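Local coordinates for Lin0431 protein (Listeria innocua, PDB 3LD7) that is of unknown function but belongs to the NusG domain II family, the piece described being a compact, strand-rich domain of a longer protein, at residues D6-A10 against E21-T25; H27-F33 against L44-E50; D57-D61 against C79-K83; I11-N15 against F33-G37. All blocks are in the same frame, centred on the assembly; numbering follows the deposited sequence.

Contacts 1 and 2 are beta hairpins, one in each of the two antiparallel sheets, and both are held by ladders of backbone hydrogen bonds. Contact 4 joins the sheets: it takes strand 8-14 from the sheet of contact 1 and strand 30-36 from that of contact 2, shares Phe-33 with contact 2, and lies nearest the middle of the chain, where isoleucine packing replaces main-chain pairing. Contact 3 ties two loops together on the opposite side of the chain's centre from contact 1, using side-chain packing and bridging water. It touches contact 4 where Lys-83 meets Asn-15. Contacts 1 and 2 turn one face, with Ala-10, Ile-22, Met-45 and Val-47, inward, and place many of their charged residues at the surface.

Contact 1 (D6-A10 against E21-T25); sequences DEVVA and EIPLT
Ala-10, Thr-25 and Val-8 bury the most surface where strand 8-10 pairs with 21-23 and the turn beyond it. Ala-10 faces Ile-22 as an antiparallel hydrogen-bonded pair: its N gives a bond of 2.8 Å to Ile-22 O, and its O takes one of 2.8 Å from Ile-22 N. Its small CB suits the buried face, resting 4.0 Å from Leu-24 CD1. Farther out, the backbone N of Val-8 finds a side chain as its acceptor. Thr-25 OG1 takes this N-H at 2.9 Å with an N-H...O angle of 165°, so the threonine hydroxyl continues the ladder where the regular strand has ended. A chi1 of -50° puts OG1 beside its own backbone N and turns it to the neighbouring strand. The carbonyl of Val-8 is used too, receiving Leu-24 N at 2.9 Å, while Val-8 CG2 packs 4.1 Å from Leu-24 CB. Both valine and leucine also touch Ile-88 of strand 84-90, and buried aliphatic residues fit that inner side. On the other face, Val-9 and Pro-23 form a non-hydrogen-bonded pair, a place where proline's missing N-H costs this pairing nothing. The arrangement is that of an antiparallel beta hairpin, closing one edge of a four-stranded sheet.

Contact 2 (H27-F33 against L44-E50); sequences HKGNEQF and LMEVDGE
Met-45, a selenomethionine in the crystal, packs against Phe-33, its partner in an antiparallel hydrogen-bonded pair. Its CB lies over one face of the Phe-33 ring, 3.7 Å from the centroid and 14° off the ring normal, a CH-pi contact; the same CB is 3.4 Å from Phe-33 O. CG follows along the ring, 3.7 Å from Phe-33 CE2, and also nears Ile-35. Bends at chi2 and chi3 then carry SE and CE away from 27-33, and the flexible chain packs on Ile-54 of strand 51-57. The aromatic ring reaches this methionine because Phe-33 CG sits between its backbone N and carbonyl carbon (chi1 63°). Arg-20 adds a cation-pi contact to the ring.

Beneath these side chains, Phe-33 with Met-45 and Glu-31 with Val-47 each exchange two backbone bonds, Val-47 N to Glu-31 O measuring 2.8 Å; Gly-49 N to Gly-29 O adds a single one at 3.0 Å. Gly-49 suits its place because its phi is positive. At the open end, a water donates to His-27 O and to Glu-50 OE2 (2.8 Å) and accepts from Lys-28 NZ (3.0 Å); Glu-50 OE2 also accepts from Gly-26 N.

Glu-46 and Glu-31 send their carboxylates to Arg-53 and Arg-20. The chemistry implies a pairing fixed by the main chain, with apolar packing between Phe-33 and Met-45 and the charges of Glu-31 and Glu-46 probably balanced by arginines of other strands.

Contact 3 (D57-D61 against C79-K83); sequences DNSPD and CLPHK
Asp-57 OD1 is gripped by two groups of Ser-59, a residue that meets Cys-79 across the contact. Ser-59 N reaches it at 2.8 Å, forming an Asx turn, and Ser-59 OG donates to it at 2.7 Å; both arrive from the same face of the carboxylate. Aspartate suits this spot because one oxygen can hold the chain as it leaves strand 51-57, and serine because it supplies two donors from one residue. A chi1 of 71° brings OG back to that oxygen, while the backbone directs CB toward the 79-83 segment, where it sits 3.6 Å from Cys-79 SG.

The same CB lies over one face of the His-82 ring, 4.2 Å from its centroid. At the ring's edge NE2 meets a water, in plane and 2.8 Å away; the same water donates to Asn-58 O, and so bridges the two segments. Asn-58 has partners beyond them: ND2 gives a hydrogen bond to Ala-40 O and OD1 accepts from Tyr-42 N.

His-82 belongs to a type I beta turn from Leu-80 to Lys-83, in which Pro-81 takes a position whose phi a proline ring readily supplies. This ring slides past Pro-60, with Pro-60 CD 3.8 Å from Pro-81 CB. The side chains of Asp-61 and Pro-81 meet from opposite directions, OD1 of Asp-61 standing 3.5 Å from Pro-81 CG, while Asp-61 OD2 accepts from a water 2.8 Å away that takes the N-H of Leu-80.

Contact 4 (I11-N15 against F33-G37); sequences IISQN and FTIKG
Apolar packing between Ile-12 and Ile-35 forms the inner part of this contact. Ile-12 CG2 lies 3.7 Å from Ile-35 CD1, and the same methyl stands at the edge of the Phe-33 ring, 4.4 Å from CZ. Branched aliphatic residues suit buried strand positions, since each offers more than one methyl-bearing arm: CD1 of Ile-35 serves Ile-12, whereas its CG2 serves Gln-14. Around them, Val-86 touches Ile-12 and Val-84 touches Ile-35, continuing the same apolar layer.

Mixed packing comes next. Gln-14 and Ile-35 slide past each other in opposite directions, the glutamine's amide lying against the isoleucine, with NE2 3.5 Å from CG2.

Polar bonding finishes the contact at its outer end. With CG anti to the backbone N (chi1 175°) and the chain extended, Gln-14 spans the gap and donates an N-H of NE2 to Lys-36 O at 3.0 Å. The acceptor lies near the amide plane, but the donor stands 57° out of the carbonyl plane. Glutamine is long enough to bring a donor from one strand to the main chain of another.

The axes of 11-14 and 33-36 pass 9.1 Å apart at 30°, too far for backbone pairing. Two antiparallel sheets packed face to face through apolar side chains in this way are typical of a beta sandwich.

Contact 1 (D6-A10 against E21-T25)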
loop_
_atom_site.group_PDB
_atom_site.type_symbol
_atom_site.label_atom_id
_atom_site.label_comp_id
_atom_site.label_asym_id
_atom_site.label_seq_id
_atom_site.Cartn_x
_atom_site.Cartn_y
_atom_site.Cartn_z
ATOM N N ASP A 6 18.827 -0.540 5.460
ATOM C CA ASP A 6 18.257 -0.985 4.199
ATOM C C ASP A 6 17.606 0.197 3.467
ATOM O O ASP A 6 17.204 1.185 4.087
ATOM C CB ASP A 6 17.229 -2.093 4.482
ATOM C CG ASP A 6 16.904 -2.937 3.256
ATOM O OD1 ASP A 6 17.571 -2.769 2.209
ATOM O OD2 ASP A 6 15.977 -3.778 3.349
ATOM N N GLU A 7 17.542 0.108 2.145
ATOM C CA GLU A 7 16.798 1.072 1.334
ATOM C C GLU A 7 15.681 0.323 0.641
ATOM O O GLU A 7 15.942 -0.660 -0.054
ATOM C CB GLU A 7 17.697 1.689 0.275
ATOM C CG GLU A 7 18.764 2.617 0.823
ATOM C CD GLU A 7 19.648 3.179 -0.279
ATOM O OE1 GLU A 7 20.169 2.382 -1.092
ATOM O OE2 GLU A 7 19.820 4.416 -0.330
ATOM N N VAL A 8 14.445 0.782 0.811
ATOM C CA VAL A 8 13.295 0.035 0.301
ATOM C C VAL A 8 12.332 0.862 -0.538
ATOM O O VAL A 8 12.262 2.096 -0.410
ATOM C CB VAL A 8 12.513 -0.669 1.441
ATOM C CG1 VAL A 8 13.428 -1.665 2.143
ATOM C CG2 VAL A 8 11.952 0.351 2.433
ATOM N N VAL A 9 11.587 0.161 -1.390
ATOM C CA VAL A 9 10.600 0.778 -2.264
ATOM C C VAL A 9 9.307 0.010 -2.097
ATOM O O VAL A 9 9.328 -1.220 -2.030
ATOM C CB VAL A 9 11.022 0.706 -3.750
ATOM C CG1 VAL A 9 10.010 1.384 -4.621
ATOM C CG2 VAL A 9 12.366 1.361 -3.961
ATOM N N ALA A 10 8.189 0.724 -2.015
ATOM C CA ALA A 10 6.894 0.083 -1.955
ATOM C C ALA A 10 6.288 0.056 -3.350
ATOM O O ALA A 10 6.159 1.096 -4.006
ATOM C CB ALA A 10 5.986 0.830 -1.006
ATOM N N GLU A 21 5.338 3.213 -7.683
ATOM C CA GLU A 21 6.509 2.656 -6.995
ATOM C C GLU A 21 7.067 3.789 -6.156
ATOM O O GLU A 21 7.424 4.841 -6.696
ATOM C CB GLU A 21 7.549 2.079 -7.981
ATOM C CG GLU A 21 6.902 1.056 -8.929
ATOM C CD GLU A 21 7.881 0.137 -9.678
ATOM O OE1 GLU A 21 9.103 0.231 -9.464
ATOM O OE2 GLU A 21 7.414 -0.710 -10.491
ATOM N N ILE A 22 7.092 3.598 -4.838
ATOM C CA ILE A 22 7.378 4.681 -3.916
ATOM C C ILE A 22 8.572 4.356 -3.033
ATOM O O ILE A 22 8.491 3.523 -2.125
ATOM C CB ILE A 22 6.176 5.001 -2.985
ATOM C CG1 ILE A 22 4.908 5.329 -3.787
ATOM C CG2 ILE A 22 6.568 6.163 -2.058
ATOM C CD1 ILE A 22 3.688 5.612 -2.886
ATOM N N PRO A 23 9.704 5.000 -3.294
ATOM C CA PRO A 23 10.876 4.806 -2.432
ATOM C C PRO A 23 10.565 5.375 -1.053
ATOM O O PRO A 23 10.183 6.547 -0.956
ATOM C CB PRO A 23 11.968 5.628 -3.135
ATOM C CG PRO A 23 11.530 5.684 -4.537
ATOM C CD PRO A 23 10.030 5.757 -4.506
ATOM N N LEU A 24 10.686 4.552 -0.011
ATOM C CA LEU A 24 10.233 4.944 1.314
ATOM C C LEU A 24 11.374 5.524 2.100
ATOM O O LEU A 24 11.154 6.336 2.988
ATOM C CB LEU A 24 9.675 3.754 2.101
ATOM C CG LEU A 24 8.385 3.160 1.539
ATOM C CD1 LEU A 24 8.010 1.913 2.319
ATOM C CD2 LEU A 24 7.262 4.190 1.532
ATOM N N THR A 25 12.589 5.100 1.777
ATOM C CA THR A 25 13.719 5.473 2.599
ATOM C C THR A 25 14.098 6.939 2.348
ATOM O O THR A 25 14.470 7.326 1.236
ATOM C CB THR A 25 14.895 4.512 2.375
ATOM O OG1 THR A 25 14.423 3.152 2.500
ATOM C CG2 THR A 25 15.977 4.781 3.397
#

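Contact 2 (H27-F33 against L44-E50)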
loop_
_atom_site.group_PDB
_atom_site.type_symbol
_atom_site.label_atom_id
_atom_site.label_comp_id
_atom_site.label_asym_id
_atom_site.label_seq_id
_atom_site.Cartn_x
_atom_site.Cartn_y
_atom_site.Cartn_z
ATOM N N HIS A 27 11.784 9.237 2.878
ATOM C CA HIS A 27 10.516 9.928 2.715
ATOM C C HIS A 27 10.038 10.560 4.019
ATOM O O HIS A 27 10.074 9.933 5.077
ATOM C CB HIS A 27 9.433 9.012 2.140
ATOM C CG HIS A 27 8.104 9.682 2.048
ATOM N ND1 HIS A 27 7.762 10.560 1.039
ATOM C CD2 HIS A 27 7.071 9.687 2.916
ATOM C CE1 HIS A 27 6.543 11.025 1.263
ATOM N NE2 HIS A 27 6.102 10.501 2.394
ATOM N N LYS A 28 9.645 11.836 3.954
ATOM C CA LYS A 28 9.086 12.502 5.128
ATOM C C LYS A 28 7.831 13.252 4.751
ATOM O O LYS A 28 7.729 13.802 3.649
ATOM C CB LYS A 28 10.106 13.476 5.722
ATOM C CG LYS A 28 11.351 12.759 6.249
ATOM C CD LYS A 28 12.269 13.685 7.028
ATOM C CE LYS A 28 13.267 12.893 7.850
ATOM N NZ LYS A 28 14.130 12.070 6.972
ATOM N N GLY A 29 6.884 13.309 5.681
ATOM C CA GLY A 29 5.598 13.901 5.418
ATOM C C GLY A 29 4.562 12.812 5.201
ATOM O O GLY A 29 4.839 11.615 5.337
ATOM N N ASN A 30 3.357 13.244 4.872
ATOM C CA ASN A 30 2.227 12.346 4.713
ATOM C C ASN A 30 1.635 12.530 3.334
ATOM O O ASN A 30 1.379 13.663 2.891
ATOM C CB ASN A 30 1.190 12.651 5.805
ATOM C CG ASN A 30 0.107 11.593 5.897
ATOM O OD1 ASN A 30 0.173 10.682 6.740
ATOM N ND2 ASN A 30 -0.894 11.703 5.033
ATOM N N GLU A 31 1.433 11.419 2.650
ATOM C CA GLU A 31 0.782 11.447 1.364
ATOM C C GLU A 31 -0.323 10.425 1.373
ATOM O O GLU A 31 -0.125 9.294 1.837
ATOM C CB GLU A 31 1.776 11.076 0.256
ATOM C CG GLU A 31 1.151 11.172 -1.117
ATOM C CD GLU A 31 1.666 10.168 -2.135
ATOM O OE1 GLU A 31 2.829 9.704 -2.040
ATOM O OE2 GLU A 31 0.874 9.863 -3.055
ATOM N N GLN A 32 -1.483 10.809 0.847
ATOM C CA GLN A 32 -2.566 9.863 0.686
ATOM C C GLN A 32 -3.018 9.834 -0.755
ATOM O O GLN A 32 -3.093 10.875 -1.422
ATOM C CB GLN A 32 -3.719 10.197 1.618
ATOM C CG GLN A 32 -3.310 10.005 3.079
ATOM C CD GLN A 32 -4.332 10.490 4.080
ATOM O OE1 GLN A 32 -5.536 10.481 3.815
ATOM N NE2 GLN A 32 -3.850 10.930 5.250
ATOM N N PHE A 33 -3.329 8.640 -1.244
ATOM C CA PHE A 33 -3.911 8.539 -2.583
ATOM C C PHE A 33 -4.933 7.422 -2.584
ATOM O O PHE A 33 -4.810 6.476 -1.804
ATOM C CB PHE A 33 -2.835 8.386 -3.692
ATOM C CG PHE A 33 -2.005 7.127 -3.600
ATOM C CD1 PHE A 33 -0.892 7.060 -2.780
ATOM C CD2 PHE A 33 -2.359 5.996 -4.341
ATOM C CE1 PHE A 33 -0.116 5.880 -2.713
ATOM C CE2 PHE A 33 -1.600 4.836 -4.271
ATOM C CZ PHE A 33 -0.477 4.776 -3.445
ATOM N N LEU A 44 -7.932 3.690 0.349
ATOM C CA LEU A 44 -7.209 4.918 0.657
ATOM C C LEU A 44 -5.845 4.536 1.196
ATOM O O LEU A 44 -5.733 3.967 2.288
ATOM C CB LEU A 44 -7.982 5.733 1.675
ATOM C CG LEU A 44 -7.386 7.081 2.074
ATOM C CD1 LEU A 44 -7.111 7.969 0.863
ATOM C CD2 LEU A 44 -8.335 7.745 3.032
HETATM N N MSE A 45 -4.816 4.786 0.388
HETATM C CA MSE A 45 -3.442 4.463 0.738
HETATM C C MSE A 45 -2.810 5.636 1.450
HETATM O O MSE A 45 -3.092 6.791 1.122
HETATM C CB MSE A 45 -2.643 4.193 -0.549
HETATM C CG MSE A 45 -3.313 3.173 -1.474
HETATM SE SE MSE A 45 -3.732 1.467 -0.646
HETATM C CE MSE A 45 -1.944 1.068 0.101
ATOM N N GLU A 46 -1.924 5.338 2.392
ATOM C CA GLU A 46 -1.267 6.379 3.163
ATOM C C GLU A 46 0.192 6.035 3.316
ATOM O O GLU A 46 0.540 4.939 3.759
ATOM C CB GLU A 46 -1.923 6.530 4.551
ATOM C CG GLU A 46 -1.314 7.654 5.374
ATOM C CD GLU A 46 -1.944 7.778 6.759
ATOM O OE1 GLU A 46 -2.788 6.925 7.114
ATOM O OE2 GLU A 46 -1.608 8.733 7.487
ATOM N N VAL A 47 1.049 6.990 2.966
ATOM C CA VAL A 47 2.463 6.888 3.248
ATOM C C VAL A 47 2.774 7.966 4.263
ATOM O O VAL A 47 2.475 9.132 4.048
ATOM C CB VAL A 47 3.300 7.088 1.971
ATOM C CG1 VAL A 47 4.777 7.048 2.295
ATOM C CG2 VAL A 47 2.939 5.990 0.961
ATOM N N ASP A 48 3.322 7.568 5.400
ATOM C CA ASP A 48 3.681 8.518 6.433
ATOM C C ASP A 48 5.113 8.236 6.827
ATOM O O ASP A 48 5.417 7.160 7.343
ATOM C CB ASP A 48 2.746 8.370 7.639
ATOM C CG ASP A 48 2.955 9.463 8.663
ATOM O OD1 ASP A 48 2.458 10.589 8.455
ATOM O OD2 ASP A 48 3.616 9.188 9.679
ATOM N N GLY A 49 6.014 9.186 6.573
ATOM C CA GLY A 49 7.417 8.907 6.775
ATOM C C GLY A 49 7.790 7.718 5.922
ATOM O O GLY A 49 7.498 7.697 4.713
ATOM N N GLU A 50 8.440 6.728 6.542
ATOM C CA GLU A 50 8.947 5.576 5.787
ATOM C C GLU A 50 8.025 4.374 5.849
ATOM O O GLU A 50 8.457 3.255 5.596
ATOM C CB GLU A 50 10.360 5.210 6.253
ATOM C CG GLU A 50 11.252 6.437 6.243
ATOM C CD GLU A 50 12.740 6.147 6.340
ATOM O OE1 GLU A 50 13.133 4.995 6.674
ATOM O OE2 GLU A 50 13.521 7.106 6.095
HETATM O O HOH W 1 12.419 9.597 6.524
#

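Contact 3 (D57-D61 against C79-K83)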
loop_
_atom_site.group_PDB
_atom_site.type_symbol
_atom_site.label_atom_id
_atom_site.label_comp_id
_atom_site.label_asym_id
_atom_site.label_seq_id
_atom_site.Cartn_x
_atom_site.Cartn_y
_atom_site.Cartn_z
ATOM N N ASP A 57 -10.706 1.382 3.709
ATOM C CA ASP A 57 -11.281 0.875 2.469
ATOM C C ASP A 57 -12.651 0.296 2.744
ATOM O O ASP A 57 -13.029 0.151 3.918
ATOM C CB ASP A 57 -10.344 -0.106 1.710
ATOM C CG ASP A 57 -10.170 -1.437 2.390
ATOM O OD1 ASP A 57 -11.166 -2.017 2.886
ATOM O OD2 ASP A 57 -9.023 -1.949 2.349
ATOM N N ASN A 58 -13.417 0.036 1.681
ATOM C CA ASN A 58 -14.723 -0.596 1.841
ATOM C C ASN A 58 -14.744 -2.067 1.447
ATOM O O ASN A 58 -15.787 -2.620 1.043
ATOM C CB ASN A 58 -15.831 0.212 1.158
ATOM C CG ASN A 58 -15.624 0.365 -0.327
ATOM O OD1 ASN A 58 -14.585 -0.004 -0.868
ATOM N ND2 ASN A 58 -16.620 0.936 -0.994
ATOM N N SER A 59 -13.588 -2.706 1.561
ATOM C CA SER A 59 -13.539 -4.142 1.312
ATOM C C SER A 59 -14.425 -4.877 2.312
ATOM O O SER A 59 -14.609 -4.434 3.452
ATOM C CB SER A 59 -12.096 -4.671 1.379
ATOM O OG SER A 59 -11.578 -4.673 2.711
ATOM N N PRO A 60 -14.988 -6.008 1.876
ATOM C CA PRO A 60 -15.830 -6.762 2.808
ATOM C C PRO A 60 -15.042 -7.396 3.953
ATOM O O PRO A 60 -15.632 -7.617 5.022
ATOM C CB PRO A 60 -16.469 -7.828 1.917
ATOM C CG PRO A 60 -15.532 -7.953 0.732
ATOM C CD PRO A 60 -14.986 -6.573 0.513
ATOM N N ASP A 61 -13.756 -7.687 3.744
ATOM C CA ASP A 61 -12.997 -8.500 4.707
ATOM C C ASP A 61 -12.063 -7.677 5.596
ATOM O O ASP A 61 -11.687 -8.116 6.688
ATOM C CB ASP A 61 -12.222 -9.641 4.012
ATOM C CG ASP A 61 -11.250 -9.151 2.936
ATOM O OD1 ASP A 61 -11.341 -7.979 2.538
ATOM O OD2 ASP A 61 -10.409 -9.957 2.453
ATOM N N CYS A 79 -5.272 -6.580 -0.326
ATOM C CA CYS A 79 -6.723 -6.446 -0.270
ATOM C C CYS A 79 -7.234 -7.258 -1.424
ATOM O O CYS A 79 -7.304 -6.782 -2.558
ATOM C CB CYS A 79 -7.199 -4.987 -0.387
ATOM S SG CYS A 79 -9.017 -4.882 -0.385
ATOM N N LEU A 80 -7.537 -8.525 -1.144
ATOM C CA LEU A 80 -7.878 -9.468 -2.221
ATOM C C LEU A 80 -9.148 -9.094 -3.020
ATOM O O LEU A 80 -9.129 -9.081 -4.243
ATOM C CB LEU A 80 -7.933 -10.913 -1.697
ATOM C CG LEU A 80 -7.078 -11.854 -2.518
ATOM C CD1 LEU A 80 -7.052 -13.207 -1.889
ATOM C CD2 LEU A 80 -7.587 -11.932 -3.952
ATOM N N PRO A 81 -10.233 -8.739 -2.333
ATOM C CA PRO A 81 -11.453 -8.385 -3.082
ATOM C C PRO A 81 -11.260 -7.233 -4.053
ATOM O O PRO A 81 -11.930 -7.192 -5.095
ATOM C CB PRO A 81 -12.454 -8.001 -1.974
ATOM C CG PRO A 81 -11.975 -8.816 -0.781
ATOM C CD PRO A 81 -10.459 -8.763 -0.882
ATOM N N HIS A 82 -10.373 -6.298 -3.718
ATOM C CA HIS A 82 -10.121 -5.167 -4.620
ATOM C C HIS A 82 -8.896 -5.379 -5.489
ATOM O O HIS A 82 -8.512 -4.484 -6.262
ATOM C CB HIS A 82 -9.964 -3.883 -3.806
ATOM C CG HIS A 82 -11.215 -3.483 -3.078
ATOM N ND1 HIS A 82 -11.292 -2.350 -2.295
ATOM C CD2 HIS A 82 -12.440 -4.070 -3.004
ATOM C CE1 HIS A 82 -12.511 -2.243 -1.789
ATOM N NE2 HIS A 82 -13.222 -3.288 -2.186
ATOM N N LYS A 83 -8.241 -6.525 -5.329
ATOM C CA LYS A 83 -7.061 -6.889 -6.141
ATOM C C LYS A 83 -5.893 -5.930 -5.939
ATOM O O LYS A 83 -5.071 -5.701 -6.851
ATOM C CB LYS A 83 -7.421 -7.025 -7.627
ATOM C CG LYS A 83 -8.623 -7.971 -7.861
ATOM C CD LYS A 83 -8.859 -8.207 -9.340
ATOM C CE LYS A 83 -10.089 -9.073 -9.550
ATOM N NZ LYS A 83 -10.340 -9.387 -10.973
HETATM O O HOH W 2 -15.948 -3.456 -1.662
HETATM O O HOH W 3 -7.877 -9.369 1.533
#

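Contact 4 (I11-N15 against F33-G37)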
loop_
_atom_site.group_PDB
_atom_site.type_symbol
_atom_site.label_atom_id
_atom_site.label_comp_id
_atom_site.label_asym_id
_atom_site.label_seq_id
_atom_site.Cartn_x
_atom_site.Cartn_y
_atom_site.Cartn_z
ATOM N N ILE A 11 5.909 -1.137 -3.801
ATOM C CA ILE A 11 5.287 -1.315 -5.103
ATOM C C ILE A 11 3.806 -1.556 -4.860
ATOM O O ILE A 11 3.415 -2.521 -4.195
ATOM C CB ILE A 11 5.913 -2.505 -5.887
ATOM C CG1 ILE A 11 7.444 -2.446 -5.847
ATOM C CG2 ILE A 11 5.347 -2.572 -7.326
ATOM C CD1 ILE A 11 8.008 -1.325 -6.587
ATOM N N ILE A 12 2.977 -0.662 -5.368
ATOM C CA ILE A 12 1.533 -0.749 -5.155
ATOM C C ILE A 12 0.837 -1.041 -6.475
ATOM O O ILE A 12 0.981 -0.278 -7.439
ATOM C CB ILE A 12 1.004 0.579 -4.569
ATOM C CG1 ILE A 12 1.742 0.913 -3.254
ATOM C CG2 ILE A 12 -0.508 0.510 -4.353
ATOM C CD1 ILE A 12 2.885 1.944 -3.392
ATOM N N SER A 13 0.083 -2.141 -6.512
ATOM C CA SER A 13 -0.544 -2.649 -7.735
ATOM C C SER A 13 -2.034 -2.834 -7.564
ATOM O O SER A 13 -2.515 -3.053 -6.453
ATOM C CB SER A 13 0.025 -4.017 -8.097
ATOM O OG SER A 13 1.402 -3.930 -8.420
ATOM N N GLN A 14 -2.743 -2.799 -8.679
ATOM C CA GLN A 14 -4.158 -3.143 -8.702
ATOM C C GLN A 14 -4.349 -4.090 -9.892
ATOM O O GLN A 14 -4.008 -3.751 -11.036
ATOM C CB GLN A 14 -4.985 -1.876 -8.889
ATOM C CG GLN A 14 -6.474 -2.093 -9.041
ATOM C CD GLN A 14 -7.172 -0.831 -9.581
ATOM O OE1 GLN A 14 -6.659 -0.144 -10.488
ATOM N NE2 GLN A 14 -8.345 -0.539 -9.048
ATOM N N ASN A 15 -4.860 -5.291 -9.608
ATOM C CA ASN A 15 -4.942 -6.376 -10.589
ATOM C C ASN A 15 -3.608 -6.667 -11.286
ATOM O O ASN A 15 -3.555 -6.955 -12.496
ATOM C CB ASN A 15 -6.065 -6.154 -11.587
ATOM C CG ASN A 15 -6.454 -7.448 -12.315
ATOM O OD1 ASN A 15 -6.283 -8.556 -11.782
ATOM N ND2 ASN A 15 -6.962 -7.312 -13.534
ATOM N N PHE A 33 -3.329 8.640 -1.244
ATOM C CA PHE A 33 -3.911 8.539 -2.583
ATOM C C PHE A 33 -4.933 7.422 -2.584
ATOM O O PHE A 33 -4.810 6.476 -1.804
ATOM C CB PHE A 33 -2.835 8.386 -3.692
ATOM C CG PHE A 33 -2.005 7.127 -3.600
ATOM C CD1 PHE A 33 -0.892 7.060 -2.780
ATOM C CD2 PHE A 33 -2.359 5.996 -4.341
ATOM C CE1 PHE A 33 -0.116 5.880 -2.713
ATOM C CE2 PHE A 33 -1.600 4.836 -4.271
ATOM C CZ PHE A 33 -0.477 4.776 -3.445
ATOM N N THR A 34 -5.955 7.550 -3.424
ATOM C CA THR A 34 -7.005 6.540 -3.492
ATOM C C THR A 34 -6.909 5.711 -4.756
ATOM O O THR A 34 -6.787 6.247 -5.862
ATOM C CB THR A 34 -8.392 7.185 -3.414
ATOM O OG1 THR A 34 -8.500 7.916 -2.186
ATOM C CG2 THR A 34 -9.481 6.144 -3.465
ATOM N N ILE A 35 -6.947 4.394 -4.582
ATOM C CA ILE A 35 -7.063 3.474 -5.703
ATOM C C ILE A 35 -8.526 3.162 -5.880
ATOM O O ILE A 35 -9.187 2.652 -4.964
ATOM C CB ILE A 35 -6.300 2.165 -5.425
ATOM C CG1 ILE A 35 -4.842 2.479 -5.167
ATOM C CG2 ILE A 35 -6.475 1.193 -6.590
ATOM C CD1 ILE A 35 -4.064 1.270 -4.738
ATOM N N LYS A 36 -9.055 3.520 -7.039
ATOM C CA LYS A 36 -10.470 3.309 -7.283
ATOM C C LYS A 36 -10.694 2.097 -8.144
ATOM O O LYS A 36 -10.088 1.918 -9.212
ATOM C CB LYS A 36 -11.103 4.543 -7.914
ATOM C CG LYS A 36 -11.190 5.678 -6.910
ATOM C CD LYS A 36 -11.702 6.966 -7.528
ATOM C CE LYS A 36 -12.011 7.982 -6.436
ATOM N NZ LYS A 36 -12.939 7.395 -5.413
ATOM N N GLY A 37 -11.590 1.259 -7.677
ATOM C CA GLY A 37 -11.860 0.080 -8.422
ATOM C C GLY A 37 -13.115 0.202 -9.198
ATOM O O GLY A 37 -13.686 1.295 -9.432
#